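Local coordinates for fructuronate-tagaturonate epimerase UxaE from Cohnella laeviribosi in complex with 1 glycerol (Cohnella laeviribosi, PDB 6IL9), which catalyses the interconversion of fructuronate and tagaturonate by epimerisation, using a zinc-containing TIM-barrel scaffold, at residues Leu128-Arg133 with Thr402-Val407; Phe309-Asp314 with Leu438-Gly443; Tyr393-Phe398 with Thr409-Ile414; Thr370-Ala375 with Leu444-Lys449. All blocks are in the same frame, centred on the assembly; numbering follows the deposited sequence.

Contact 1: Leu128-Arg133 with Thr402-Val407; sequences LALTGR and TAYYHV
At the edge of the TIM barrel, on the side where the carboxyl ends of the strands carry the zinc site, L130 of helix 125-131 meets Y404 and Y405 from the loop that follows helix 384-402. That short helix comes directly after barrel strand 117-124, so the contact ties an element at the strand ends to a loop from much later in the chain. Leucine suits the position because its forked end serves two rings at once. The branch CD2 lies over one face of the Y404 ring, 4.4 Å from CZ, while CD1 comes to the edge of the Y405 ring, near its plane, at 4.3 Å from CE2. With CG anti to the carbonyl carbon (chi1 -68°), the fork of L130 is carried out from the helix toward the loop. The two ring planes are inclined to each other, so one leucine finds a face in the first tyrosine and an edge in the second. These are light van der Waals contacts, with no hydrogen bond across; Y404 lies exposed at the surface. Y405 differs from its neighbour: its side chain lies about 9 Å from the zinc ion, and its hydroxyl is hydrogen-bonded to that of Y442. Just beyond L130 the helix ends at T131, and G132 then takes a positive phi of 70°, which comes easily to a residue without a CB. The turn is fastened there by a backbone hydrogen bond from R133 N to L128 O, 3.1 Å long.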
loop_
_atom_site.group_PDB
_atom_site.type_symbol
_atom_site.label_atom_id
_atom_site.label_comp_id
_atom_site.label_asym_id
_atom_site.label_seq_id
_atom_site.Cartn_x
_atom_site.Cartn_y
_atom_site.Cartn_z
ATOM N N LEU A 128 6.319 8.498 -3.308
ATOM C CA LEU A 128 6.386 9.895 -2.888
ATOM C C LEU A 128 7.264 10.702 -3.833
ATOM O O LEU A 128 6.905 11.817 -4.227
ATOM C CB LEU A 128 6.929 10.000 -1.467
ATOM C CG LEU A 128 6.097 9.364 -0.354
ATOM C CD1 LEU A 128 6.832 9.500 0.973
ATOM C CD2 LEU A 128 4.708 9.994 -0.296
ATOM N N ALA A 129 8.417 10.149 -4.210
ATOM C CA ALA A 129 9.346 10.868 -5.078
ATOM C C ALA A 129 8.766 11.082 -6.472
ATOM O O ALA A 129 8.944 12.150 -7.069
ATOM C CB ALA A 129 10.671 10.107 -5.151
ATOM N N LEU A 130 8.061 10.085 -7.008
ATOM C CA LEU A 130 7.511 10.189 -8.352
ATOM C C LEU A 130 6.259 11.050 -8.419
ATOM O O LEU A 130 5.915 11.532 -9.504
ATOM C CB LEU A 130 7.195 8.794 -8.906
ATOM C CG LEU A 130 8.387 7.875 -9.203
ATOM C CD1 LEU A 130 7.947 6.613 -9.934
ATOM C CD2 LEU A 130 9.439 8.620 -10.009
ATOM N N THR A 131 5.558 11.244 -7.297
ATOM C CA THR A 131 4.361 12.072 -7.254
ATOM C C THR A 131 4.608 13.447 -6.645
ATOM O O THR A 131 3.717 14.298 -6.708
ATOM C CB THR A 131 3.232 11.384 -6.455
ATOM O OG1 THR A 131 3.658 11.140 -5.104
ATOM C CG2 THR A 131 2.809 10.057 -7.103
ATOM N N GLY A 132 5.771 13.671 -6.037
ATOM C CA GLY A 132 6.025 14.927 -5.358
ATOM C C GLY A 132 5.230 15.128 -4.091
ATOM O O GLY A 132 4.957 16.273 -3.709
ATOM N N ARG A 133 4.844 14.049 -3.424
ATOM C CA ARG A 133 4.075 14.123 -2.194
ATOM C C ARG A 133 4.955 13.763 -1.007
ATOM O O ARG A 133 6.078 13.287 -1.161
ATOM C CB ARG A 133 2.854 13.199 -2.269
ATOM C CG ARG A 133 1.942 13.547 -3.429
ATOM C CD ARG A 133 0.827 12.534 -3.556
ATOM N NE ARG A 133 -0.213 12.761 -2.560
ATOM C CZ ARG A 133 -0.840 11.788 -1.905
ATOM N NH1 ARG A 133 -0.508 10.514 -2.132
ATOM N NH2 ARG A 133 -1.791 12.089 -1.022
ATOM N N THR A 402 9.979 1.883 -17.008
ATOM C CA THR A 402 10.405 0.499 -16.814
ATOM C C THR A 402 11.703 0.398 -16.024
ATOM O O THR A 402 12.032 -0.687 -15.535
ATOM C CB THR A 402 10.561 -0.223 -18.157
ATOM O OG1 THR A 402 11.632 0.366 -18.911
ATOM C CG2 THR A 402 9.274 -0.151 -18.955
ATOM N N ALA A 403 12.440 1.501 -15.878
ATOM C CA ALA A 403 13.612 1.495 -15.013
ATOM C C ALA A 403 13.246 1.348 -13.539
ATOM O O ALA A 403 14.087 0.910 -12.749
ATOM C CB ALA A 403 14.423 2.776 -15.232
ATOM N N TYR A 404 12.006 1.681 -13.158
ATOM C CA TYR A 404 11.553 1.660 -11.769
ATOM C C TYR A 404 10.680 0.466 -11.423
ATOM O O TYR A 404 10.576 0.111 -10.242
ATOM C CB TYR A 404 10.745 2.921 -11.455
ATOM C CG TYR A 404 11.556 4.185 -11.419
ATOM C CD1 TYR A 404 12.362 4.480 -10.328
ATOM C CD2 TYR A 404 11.508 5.088 -12.463
ATOM C CE1 TYR A 404 13.107 5.639 -10.284
ATOM C CE2 TYR A 404 12.249 6.252 -12.428
ATOM C CZ TYR A 404 13.047 6.521 -11.335
ATOM O OH TYR A 404 13.789 7.680 -11.291
ATOM N N TYR A 405 10.011 -0.126 -12.405
ATOM C CA TYR A 405 9.125 -1.256 -12.172
ATOM C C TYR A 405 9.445 -2.318 -13.206
ATOM O O TYR A 405 9.566 -2.003 -14.393
ATOM C CB TYR A 405 7.662 -0.827 -12.268
ATOM C CG TYR A 405 7.289 0.169 -11.195
ATOM C CD1 TYR A 405 6.846 -0.267 -9.956
ATOM C CD2 TYR A 405 7.415 1.530 -11.405
ATOM C CE1 TYR A 405 6.519 0.625 -8.959
ATOM C CE2 TYR A 405 7.085 2.442 -10.408
ATOM C CZ TYR A 405 6.645 1.975 -9.183
ATOM O OH TYR A 405 6.309 2.846 -8.164
ATOM N N HIS A 406 9.598 -3.561 -12.759
ATOM C CA HIS A 406 9.925 -4.655 -13.671
ATOM C C HIS A 406 8.639 -5.204 -14.270
ATOM O O HIS A 406 7.809 -5.777 -13.556
ATOM C CB HIS A 406 10.691 -5.767 -12.965
ATOM C CG HIS A 406 10.951 -6.948 -13.850
ATOM N ND1 HIS A 406 11.975 -6.971 -14.774
ATOM C CD2 HIS A 406 10.293 -8.124 -13.989
ATOM C CE1 HIS A 406 11.952 -8.121 -15.426
ATOM N NE2 HIS A 406 10.942 -8.840 -14.968
ATOM N N VAL A 407 8.468 -5.027 -15.582
ATOM C CA VAL A 407 7.303 -5.534 -16.296
ATOM C C VAL A 407 7.763 -6.169 -17.603
ATOM O O VAL A 407 8.835 -5.861 -18.129
ATOM C CB VAL A 407 6.268 -4.418 -16.577
ATOM C CG1 VAL A 407 5.674 -3.890 -15.258
ATOM C CG2 VAL A 407 6.914 -3.271 -17.381
#

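Contact 2: Phe309-Asp314 with Leu438-Gly443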
loop_
_atom_site.group_PDB
_atom_site.type_symbol
_atom_site.label_atom_id
_atom_site.label_comp_id
_atom_site.label_asym_id
_atom_site.label_seq_id
_atom_site.Cartn_x
_atom_site.Cartn_y
_atom_site.Cartn_z
ATOM N N PHE A 309 4.534 -11.733 -9.841
ATOM C CA PHE A 309 3.489 -10.807 -9.402
ATOM C C PHE A 309 3.839 -9.442 -9.973
ATOM O O PHE A 309 4.424 -8.609 -9.272
ATOM C CB PHE A 309 3.408 -10.738 -7.853
ATOM C CG PHE A 309 2.626 -11.853 -7.210
ATOM C CD1 PHE A 309 3.084 -13.168 -7.241
ATOM C CD2 PHE A 309 1.453 -11.567 -6.532
ATOM C CE1 PHE A 309 2.349 -14.181 -6.623
ATOM C CE2 PHE A 309 0.706 -12.572 -5.919
ATOM C CZ PHE A 309 1.164 -13.885 -5.971
ATOM N N GLN A 310 3.477 -9.203 -11.236
ATOM C CA GLN A 310 3.737 -7.921 -11.876
ATOM C C GLN A 310 2.581 -6.958 -11.629
ATOM O O GLN A 310 1.437 -7.368 -11.392
ATOM C CB GLN A 310 3.933 -8.087 -13.381
ATOM C CG GLN A 310 5.200 -8.850 -13.744
ATOM C CD GLN A 310 5.454 -8.832 -15.223
ATOM O OE1 GLN A 310 5.013 -7.924 -15.923
ATOM N NE2 GLN A 310 6.182 -9.830 -15.715
ATOM N N LYS A 311 2.891 -5.664 -11.710
ATOM C CA LYS A 311 1.864 -4.641 -11.550
ATOM C C LYS A 311 0.793 -4.754 -12.631
ATOM O O LYS A 311 1.100 -4.908 -13.816
ATOM C CB LYS A 311 2.484 -3.243 -11.620
ATOM C CG LYS A 311 3.530 -2.951 -10.567
ATOM C CD LYS A 311 2.990 -3.204 -9.171
ATOM C CE LYS A 311 3.965 -2.652 -8.121
ATOM N NZ LYS A 311 3.769 -3.265 -6.789
ATOM N N GLY A 312 -0.475 -4.648 -12.210
ATOM C CA GLY A 312 -1.587 -4.384 -13.106
ATOM C C GLY A 312 -2.293 -5.606 -13.640
ATOM O O GLY A 312 -3.394 -5.482 -14.205
ATOM N N ILE A 313 -1.706 -6.786 -13.473
ATOM C CA ILE A 313 -2.178 -7.985 -14.138
ATOM C C ILE A 313 -2.322 -9.104 -13.114
ATOM O O ILE A 313 -1.883 -8.991 -11.972
ATOM C CB ILE A 313 -1.219 -8.402 -15.262
ATOM C CG1 ILE A 313 0.175 -8.676 -14.688
ATOM C CG2 ILE A 313 -1.173 -7.303 -16.331
ATOM C CD1 ILE A 313 1.054 -9.492 -15.680
ATOM N N ASP A 314 -2.918 -10.208 -13.556
ATOM C CA ASP A 314 -3.032 -11.409 -12.735
ATOM C C ASP A 314 -1.711 -12.187 -12.719
ATOM O O ASP A 314 -0.745 -11.855 -13.414
ATOM C CB ASP A 314 -4.174 -12.292 -13.263
ATOM C CG ASP A 314 -4.814 -13.167 -12.189
ATOM O OD1 ASP A 314 -4.240 -13.353 -11.109
ATOM O OD2 ASP A 314 -5.915 -13.693 -12.447
ATOM N N LEU A 438 -0.100 2.269 -18.324
ATOM C CA LEU A 438 -0.588 3.380 -17.509
ATOM C C LEU A 438 -0.221 3.215 -16.036
ATOM O O LEU A 438 -0.030 4.219 -15.337
ATOM C CB LEU A 438 -2.109 3.521 -17.672
ATOM C CG LEU A 438 -2.634 4.404 -18.821
ATOM C CD1 LEU A 438 -2.277 5.858 -18.599
ATOM C CD2 LEU A 438 -2.122 3.946 -20.203
ATOM N N HIS A 439 -0.094 1.973 -15.554
ATOM C CA HIS A 439 0.173 1.736 -14.133
ATOM C C HIS A 439 1.502 2.358 -13.739
ATOM O O HIS A 439 1.593 3.089 -12.749
ATOM C CB HIS A 439 0.185 0.220 -13.864
ATOM C CG HIS A 439 0.214 -0.169 -12.411
ATOM N ND1 HIS A 439 1.227 0.202 -11.547
ATOM C CD2 HIS A 439 -0.633 -0.941 -11.686
ATOM C CE1 HIS A 439 0.992 -0.307 -10.350
ATOM N NE2 HIS A 439 -0.129 -1.010 -10.408
ATOM N N ILE A 440 2.533 2.107 -14.544
ATOM C CA ILE A 440 3.908 2.384 -14.167
ATOM C C ILE A 440 4.327 3.811 -14.509
ATOM O O ILE A 440 5.306 4.315 -13.936
ATOM C CB ILE A 440 4.750 1.292 -14.857
ATOM C CG1 ILE A 440 4.845 0.038 -13.996
ATOM C CG2 ILE A 440 6.092 1.739 -15.267
ATOM C CD1 ILE A 440 3.585 -0.669 -13.759
ATOM N N THR A 441 3.575 4.494 -15.372
ATOM C CA THR A 441 3.886 5.849 -15.809
ATOM C C THR A 441 3.163 6.911 -14.984
ATOM O O THR A 441 3.140 8.074 -15.389
ATOM C CB THR A 441 3.554 6.029 -17.300
ATOM O OG1 THR A 441 2.200 5.631 -17.570
ATOM C CG2 THR A 441 4.525 5.212 -18.194
ATOM N N TYR A 442 2.598 6.545 -13.829
ATOM C CA TYR A 442 1.854 7.516 -13.017
ATOM C C TYR A 442 2.709 8.726 -12.659
ATOM O O TYR A 442 2.228 9.869 -12.701
ATOM C CB TYR A 442 1.332 6.854 -11.739
ATOM C CG TYR A 442 2.428 6.454 -10.764
ATOM C CD1 TYR A 442 3.207 5.324 -10.980
ATOM C CD2 TYR A 442 2.703 7.227 -9.639
ATOM C CE1 TYR A 442 4.218 4.967 -10.094
ATOM C CE2 TYR A 442 3.709 6.878 -8.750
ATOM C CZ TYR A 442 4.466 5.751 -8.986
ATOM O OH TYR A 442 5.454 5.406 -8.098
ATOM N N GLY A 443 3.969 8.497 -12.285
ATOM C CA GLY A 443 4.816 9.602 -11.856
ATOM C C GLY A 443 5.163 10.526 -13.009
ATOM O O GLY A 443 5.058 11.752 -12.893
#
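K311 lays the root of its side chain flat over the H439 imidazole: CB sits 3.5 Å from the ring centroid and only 10° off the ring normal, a CH-pi contact over the face. The lysine chain bends at chi2 (-54°), and its CD remains within 3.7 Å of H439 CE1 before the end leads away to S344 OG and a bound glycerol. I440 approaches from another direction, its side chain running roughly at right angles to the lysine, with CD1 3.5 Å from K311 CB. Lysine suits this place by joining an apolar stem that can pack to an amine that reaches the pocket about the zinc. The loop belongs to the TIM barrel, following strand 300-302, and here makes a type II turn from Q310 to I313 with G312 at its third position, where the positive phi (93°) suits a glycine. There G312 N comes within 3.7 Å of H439 CD2. The imidazole also has a polar partner, its NE2 being hydrogen-bonded to the phosphate of the phosphoserine at position 346. With an alanine in place of H439, that phosphate oxygen would probably lose this partner and K311 CB the ring face beneath it.

Contact 3: Tyr393-Phe398 with Thr409-Ile414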
loop_
_atom_site.group_PDB
_atom_site.type_symbol
_atom_site.label_atom_id
_atom_site.label_comp_id
_atom_site.label_asym_id
_atom_site.label_seq_id
_atom_site.Cartn_x
_atom_site.Cartn_y
_atom_site.Cartn_z
ATOM N N TYR A 393 1.354 10.034 -24.257
ATOM C CA TYR A 393 2.531 10.444 -23.504
ATOM C C TYR A 393 3.173 9.255 -22.806
ATOM O O TYR A 393 4.401 9.106 -22.814
ATOM C CB TYR A 393 2.139 11.518 -22.489
ATOM C CG TYR A 393 3.277 12.271 -21.834
ATOM C CD1 TYR A 393 3.840 11.826 -20.644
ATOM C CD2 TYR A 393 3.744 13.464 -22.370
ATOM C CE1 TYR A 393 4.861 12.514 -20.029
ATOM C CE2 TYR A 393 4.763 14.163 -21.757
ATOM C CZ TYR A 393 5.318 13.692 -20.595
ATOM O OH TYR A 393 6.332 14.395 -19.982
ATOM N N ALA A 394 2.349 8.393 -22.203
ATOM C CA ALA A 394 2.868 7.182 -21.579
ATOM C C ALA A 394 3.629 6.326 -22.586
ATOM O O ALA A 394 4.703 5.805 -22.276
ATOM C CB ALA A 394 1.717 6.395 -20.956
ATOM N N LEU A 395 3.076 6.158 -23.793
ATOM C CA LEU A 395 3.778 5.417 -24.839
ATOM C C LEU A 395 5.125 6.046 -25.135
ATOM O O LEU A 395 6.130 5.344 -25.284
ATOM C CB LEU A 395 2.942 5.383 -26.115
ATOM C CG LEU A 395 1.785 4.394 -26.214
ATOM C CD1 LEU A 395 0.939 4.705 -27.450
ATOM C CD2 LEU A 395 2.303 2.965 -26.260
ATOM N N GLU A 396 5.164 7.374 -25.213
ATOM C CA GLU A 396 6.386 8.062 -25.598
ATOM C C GLU A 396 7.465 7.987 -24.529
ATOM O O GLU A 396 8.652 8.112 -24.856
ATOM C CB GLU A 396 6.066 9.521 -25.926
ATOM C CG GLU A 396 5.337 9.682 -27.246
ATOM C CD GLU A 396 4.769 11.079 -27.444
ATOM O OE1 GLU A 396 4.996 11.957 -26.577
ATOM O OE2 GLU A 396 4.086 11.287 -28.469
ATOM N N HIS A 397 7.092 7.787 -23.264
ATOM C CA HIS A 397 8.040 7.828 -22.157
ATOM C C HIS A 397 8.104 6.519 -21.380
ATOM O O HIS A 397 8.691 6.480 -20.299
ATOM C CB HIS A 397 7.693 8.984 -21.214
ATOM C CG HIS A 397 7.794 10.328 -21.863
ATOM N ND1 HIS A 397 8.997 10.981 -22.024
ATOM C CD2 HIS A 397 6.849 11.134 -22.403
ATOM C CE1 HIS A 397 8.788 12.135 -22.635
ATOM N NE2 HIS A 397 7.495 12.253 -22.875
ATOM N N PHE A 398 7.541 5.442 -21.931
ATOM C CA PHE A 398 7.422 4.186 -21.196
ATOM C C PHE A 398 8.778 3.674 -20.712
ATOM O O PHE A 398 8.900 3.182 -19.581
ATOM C CB PHE A 398 6.741 3.168 -22.102
ATOM C CG PHE A 398 6.485 1.845 -21.465
ATOM C CD1 PHE A 398 5.634 1.732 -20.384
ATOM C CD2 PHE A 398 7.064 0.700 -21.980
ATOM C CE1 PHE A 398 5.372 0.499 -19.819
ATOM C CE2 PHE A 398 6.812 -0.534 -21.409
ATOM C CZ PHE A 398 5.972 -0.631 -20.333
ATOM N N THR A 409 5.734 -5.994 -20.348
ATOM C CA THR A 409 4.734 -5.414 -21.233
ATOM C C THR A 409 5.100 -5.560 -22.701
ATOM O O THR A 409 6.227 -5.257 -23.110
ATOM C CB THR A 409 4.602 -3.936 -20.902
ATOM O OG1 THR A 409 4.521 -3.781 -19.475
ATOM C CG2 THR A 409 3.392 -3.323 -21.572
ATOM N N ASN A 410 4.129 -5.988 -23.497
ATOM C CA ASN A 410 4.287 -6.048 -24.943
ATOM C C ASN A 410 3.488 -4.894 -25.541
ATOM O O ASN A 410 2.274 -5.005 -25.739
ATOM C CB ASN A 410 3.820 -7.393 -25.496
ATOM C CG ASN A 410 4.029 -7.486 -26.978
ATOM O OD1 ASN A 410 4.651 -6.605 -27.559
ATOM N ND2 ASN A 410 3.513 -8.538 -27.601
ATOM N N LEU A 411 4.180 -3.794 -25.856
ATOM C CA LEU A 411 3.515 -2.659 -26.492
ATOM C C LEU A 411 2.844 -3.044 -27.805
ATOM O O LEU A 411 1.861 -2.405 -28.213
ATOM C CB LEU A 411 4.521 -1.528 -26.732
ATOM C CG LEU A 411 5.218 -0.936 -25.508
ATOM C CD1 LEU A 411 6.212 0.100 -25.982
ATOM C CD2 LEU A 411 4.217 -0.313 -24.551
ATOM N N ASN A 412 3.355 -4.073 -28.491
ATOM C CA ASN A 412 2.759 -4.502 -29.754
ATOM C C ASN A 412 1.331 -5.017 -29.584
ATOM O O ASN A 412 0.599 -5.118 -30.576
ATOM C CB ASN A 412 3.642 -5.581 -30.395
ATOM C CG ASN A 412 3.377 -5.741 -31.881
ATOM O OD1 ASN A 412 3.127 -6.857 -32.367
ATOM N ND2 ASN A 412 3.391 -4.635 -32.603
ATOM N N ASN A 413 0.914 -5.348 -28.358
ATOM C CA ASN A 413 -0.457 -5.801 -28.119
ATOM C C ASN A 413 -1.446 -4.650 -27.988
ATOM O O ASN A 413 -2.659 -4.888 -27.987
ATOM C CB ASN A 413 -0.535 -6.644 -26.838
ATOM C CG ASN A 413 0.019 -8.036 -27.014
ATOM O OD1 ASN A 413 0.099 -8.545 -28.133
ATOM N ND2 ASN A 413 0.378 -8.676 -25.899
ATOM N N ILE A 414 -0.968 -3.420 -27.863
ATOM C CA ILE A 414 -1.836 -2.282 -27.573
ATOM C C ILE A 414 -2.294 -1.651 -28.889
ATOM O O ILE A 414 -1.464 -1.224 -29.696
ATOM C CB ILE A 414 -1.112 -1.255 -26.691
ATOM C CG1 ILE A 414 -0.527 -1.940 -25.443
ATOM C CG2 ILE A 414 -2.072 -0.132 -26.274
ATOM C CD1 ILE A 414 0.322 -1.009 -24.561
#
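F398 holds CG anti to its backbone N (chi1 -177°), which extends the ring from helix 384-402 toward the loop, while L411 has CG anti to its carbonyl carbon (chi1 -60°) and sends its methyls back to meet it. The two side chains run antiparallel alongside each other. L411 CD2 settles over one face of the phenyl ring, offset toward the rim, 4.3 Å from the centroid and 23° off the normal: a CH-pi contact. The same methyl lies 4.2 Å from L395 CD2, one turn earlier on the helix. At the ring's far end F398 CZ meets both CB and OG1 of T409 at 3.6 Å, the oxygen at the ring edge, while OG1 also hydrogen-bonds Q436 OE1. Threonine thus packs on the ring and still ties the loop to helix 432-440, whose L437 also packs against L395 and F398. Replacing F398 by an alanine is likely to open a gap beneath L411 CD2 and beside T409, giving the loop more room to shift. Asparagine fits next to L411 because N410 OD1 accepts a bond from N412 N (3.0 Å), its donor standing above the carbonyl plane; this Asx turn leads into the 3-10 segment 411-413.

Contact 4: Thr370-Ala375 with Leu444-Lys449; sequences TNWLEA and LLLQAK
Apolar contacts carry this meeting, in which the W372 indole from helix 369-382 reaches two successive leucines of helix 442-446. L445 comes to the edge of the indole, its CD1 lying in the ring plane 3.8 Å from CZ2 and 4.1 Å from CH2, and the two side chains cross at about a right angle. The L445 chi1 of -72° places CG anti to the carbonyl carbon, directing CD1 to CZ2. L446 touches farther round the benzo ring, its CD2 packing obliquely by CZ3 at 4.3 Å. Tryptophan is apt because the helices are well apart, the nearest CA atoms, those of W372 and L446, being 10.9 Å from each other; a long, flat side chain spans that distance, and the branched end of L445 meets its rim. The indole's chi1 of 143° lies away from the staggered positions, which may reflect some strain. F461 also meets the indole, with planes at about 40°. Helix 369-382 follows strand 363-367, the last strand of the closed eight-stranded TIM barrel, so the contact joins the barrel's outer helical layer to helix 442-446 through three buried side chains.

Polar bonds do not cross between the two segments but act around them. Near the start of its own helix, T370 N donates to a phosphate oxygen of the phosphoserine at position 346. The buried indole NE1 is satisfied by a hydrogen bond to L438 O in helix 432-440, which fixes the rotation of the ring.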
loop_
_atom_site.group_PDB
_atom_site.type_symbol
_atom_site.label_atom_id
_atom_site.label_comp_id
_atom_site.label_asym_id
_atom_site.label_seq_id
_atom_site.Cartn_x
_atom_site.Cartn_y
_atom_site.Cartn_z
ATOM N N THR A 370 -3.498 0.018 -8.612
ATOM C CA THR A 370 -4.801 -0.311 -9.182
ATOM C C THR A 370 -5.824 0.775 -8.881
ATOM O O THR A 370 -6.770 0.970 -9.648
ATOM C CB THR A 370 -5.297 -1.663 -8.664
ATOM O OG1 THR A 370 -6.193 -2.250 -9.617
ATOM C CG2 THR A 370 -6.012 -1.527 -7.308
ATOM N N ASN A 371 -5.631 1.508 -7.788
ATOM C CA ASN A 371 -6.536 2.596 -7.446
ATOM C C ASN A 371 -6.306 3.809 -8.341
ATOM O O ASN A 371 -7.254 4.548 -8.652
ATOM C CB ASN A 371 -6.356 2.916 -5.960
ATOM C CG ASN A 371 -6.588 1.693 -5.089
ATOM O OD1 ASN A 371 -7.654 1.079 -5.156
ATOM N ND2 ASN A 371 -5.594 1.315 -4.296
ATOM N N TRP A 372 -5.057 4.001 -8.779
ATOM C CA TRP A 372 -4.749 4.985 -9.809
ATOM C C TRP A 372 -5.325 4.555 -11.158
ATOM O O TRP A 372 -5.867 5.380 -11.902
ATOM C CB TRP A 372 -3.225 5.178 -9.864
ATOM C CG TRP A 372 -2.595 5.392 -11.210
ATOM C CD1 TRP A 372 -1.912 4.464 -11.961
ATOM C CD2 TRP A 372 -2.529 6.621 -11.938
ATOM N NE1 TRP A 372 -1.454 5.038 -13.123
ATOM C CE2 TRP A 372 -1.808 6.366 -13.128
ATOM C CE3 TRP A 372 -3.003 7.915 -11.699
ATOM C CZ2 TRP A 372 -1.564 7.360 -14.085
ATOM C CZ3 TRP A 372 -2.752 8.901 -12.644
ATOM C CH2 TRP A 372 -2.047 8.614 -13.827
ATOM N N LEU A 373 -5.254 3.261 -11.483
ATOM C CA LEU A 373 -5.804 2.840 -12.767
ATOM C C LEU A 373 -7.322 3.001 -12.811
ATOM O O LEU A 373 -7.882 3.241 -13.886
ATOM C CB LEU A 373 -5.415 1.389 -13.076
ATOM C CG LEU A 373 -3.956 1.131 -13.445
ATOM C CD1 LEU A 373 -3.751 -0.351 -13.785
ATOM C CD2 LEU A 373 -3.480 2.007 -14.614
ATOM N N GLU A 374 -8.012 2.879 -11.671
ATOM C CA GLU A 374 -9.447 3.154 -11.687
ATOM C C GLU A 374 -9.735 4.626 -11.943
ATOM O O GLU A 374 -10.754 4.956 -12.558
ATOM C CB GLU A 374 -10.097 2.728 -10.377
ATOM C CG GLU A 374 -10.202 1.217 -10.218
ATOM C CD GLU A 374 -10.943 0.537 -11.356
ATOM O OE1 GLU A 374 -11.957 1.087 -11.858
ATOM O OE2 GLU A 374 -10.509 -0.573 -11.748
ATOM N N ALA A 375 -8.857 5.516 -11.485
ATOM C CA ALA A 375 -9.015 6.933 -11.812
ATOM C C ALA A 375 -8.779 7.172 -13.299
ATOM O O ALA A 375 -9.523 7.926 -13.946
ATOM C CB ALA A 375 -8.059 7.776 -10.961
ATOM N N LEU A 444 5.553 9.945 -14.148
ATOM C CA LEU A 444 5.841 10.737 -15.343
ATOM C C LEU A 444 4.631 11.546 -15.792
ATOM O O LEU A 444 4.777 12.663 -16.297
ATOM C CB LEU A 444 6.272 9.825 -16.488
ATOM C CG LEU A 444 7.550 9.027 -16.352
ATOM C CD1 LEU A 444 7.542 7.961 -17.429
ATOM C CD2 LEU A 444 8.743 9.959 -16.492
ATOM N N LEU A 445 3.435 10.965 -15.694
ATOM C CA LEU A 445 2.232 11.666 -16.132
ATOM C C LEU A 445 1.858 12.776 -15.159
ATOM O O LEU A 445 1.539 13.901 -15.572
ATOM C CB LEU A 445 1.074 10.677 -16.271
ATOM C CG LEU A 445 1.156 9.727 -17.466
ATOM C CD1 LEU A 445 0.221 8.526 -17.281
ATOM C CD2 LEU A 445 0.802 10.464 -18.753
ATOM N N LEU A 446 1.883 12.467 -13.862
ATOM C CA LEU A 446 1.467 13.427 -12.840
ATOM C C LEU A 446 2.402 14.626 -12.789
ATOM O O LEU A 446 1.960 15.757 -12.545
ATOM C CB LEU A 446 1.428 12.737 -11.473
ATOM C CG LEU A 446 0.123 12.403 -10.745
ATOM C CD1 LEU A 446 -1.142 12.722 -11.539
ATOM C CD2 LEU A 446 0.142 10.943 -10.253
ATOM N N GLN A 447 3.696 14.404 -12.998
ATOM C CA GLN A 447 4.661 15.492 -12.896
ATOM C C GLN A 447 4.950 16.161 -14.236
ATOM O O GLN A 447 5.736 17.112 -14.275
ATOM C CB GLN A 447 5.960 14.982 -12.260
ATOM C CG GLN A 447 5.738 14.289 -10.921
ATOM C CD GLN A 447 6.037 15.171 -9.715
ATOM O OE1 GLN A 447 5.290 16.106 -9.402
ATOM N NE2 GLN A 447 7.131 14.863 -9.018
ATOM N N ALA A 448 4.316 15.717 -15.321
ATOM C CA ALA A 448 4.583 16.281 -16.639
ATOM C C ALA A 448 4.185 17.752 -16.698
ATOM O O ALA A 448 3.160 18.158 -16.150
ATOM C CB ALA A 448 3.827 15.504 -17.713
ATOM N N LYS A 449 4.994 18.553 -17.382
ATOM C CA LYS A 449 4.723 19.980 -17.465
ATOM C C LYS A 449 4.855 20.464 -18.902
ATOM O O LYS A 449 5.449 19.800 -19.760
ATOM C CB LYS A 449 5.647 20.773 -16.531
ATOM C CG LYS A 449 5.167 20.727 -15.080
ATOM C CD LYS A 449 6.303 20.750 -14.099
ATOM C CE LYS A 449 5.886 20.089 -12.788
ATOM N NZ LYS A 449 4.553 20.571 -12.330
#

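Contacts 2 and 4 are buried, contact 3 is partly so, and contact 1 lies at the surface. Contacts 2 and 4 share helix 442-446, and the phosphoserine at position 346 has bonds to residues of both. Contacts 1 and 3 both use the loop after helix 384-402, contact 3 packing it against that helix, and V407 CG2 touches F398 CZ between them. All four rest on apolar or aromatic packing without a hydrogen bond across, yet their surroundings differ: contact 2 sets a lysine stem on an imidazole near the zinc, contact 4 buries an indole, and contact 3, farthest from the chain's centre, adds an Asx turn. Y442 packs against both L130 and W372, bridging contacts 1 and 4.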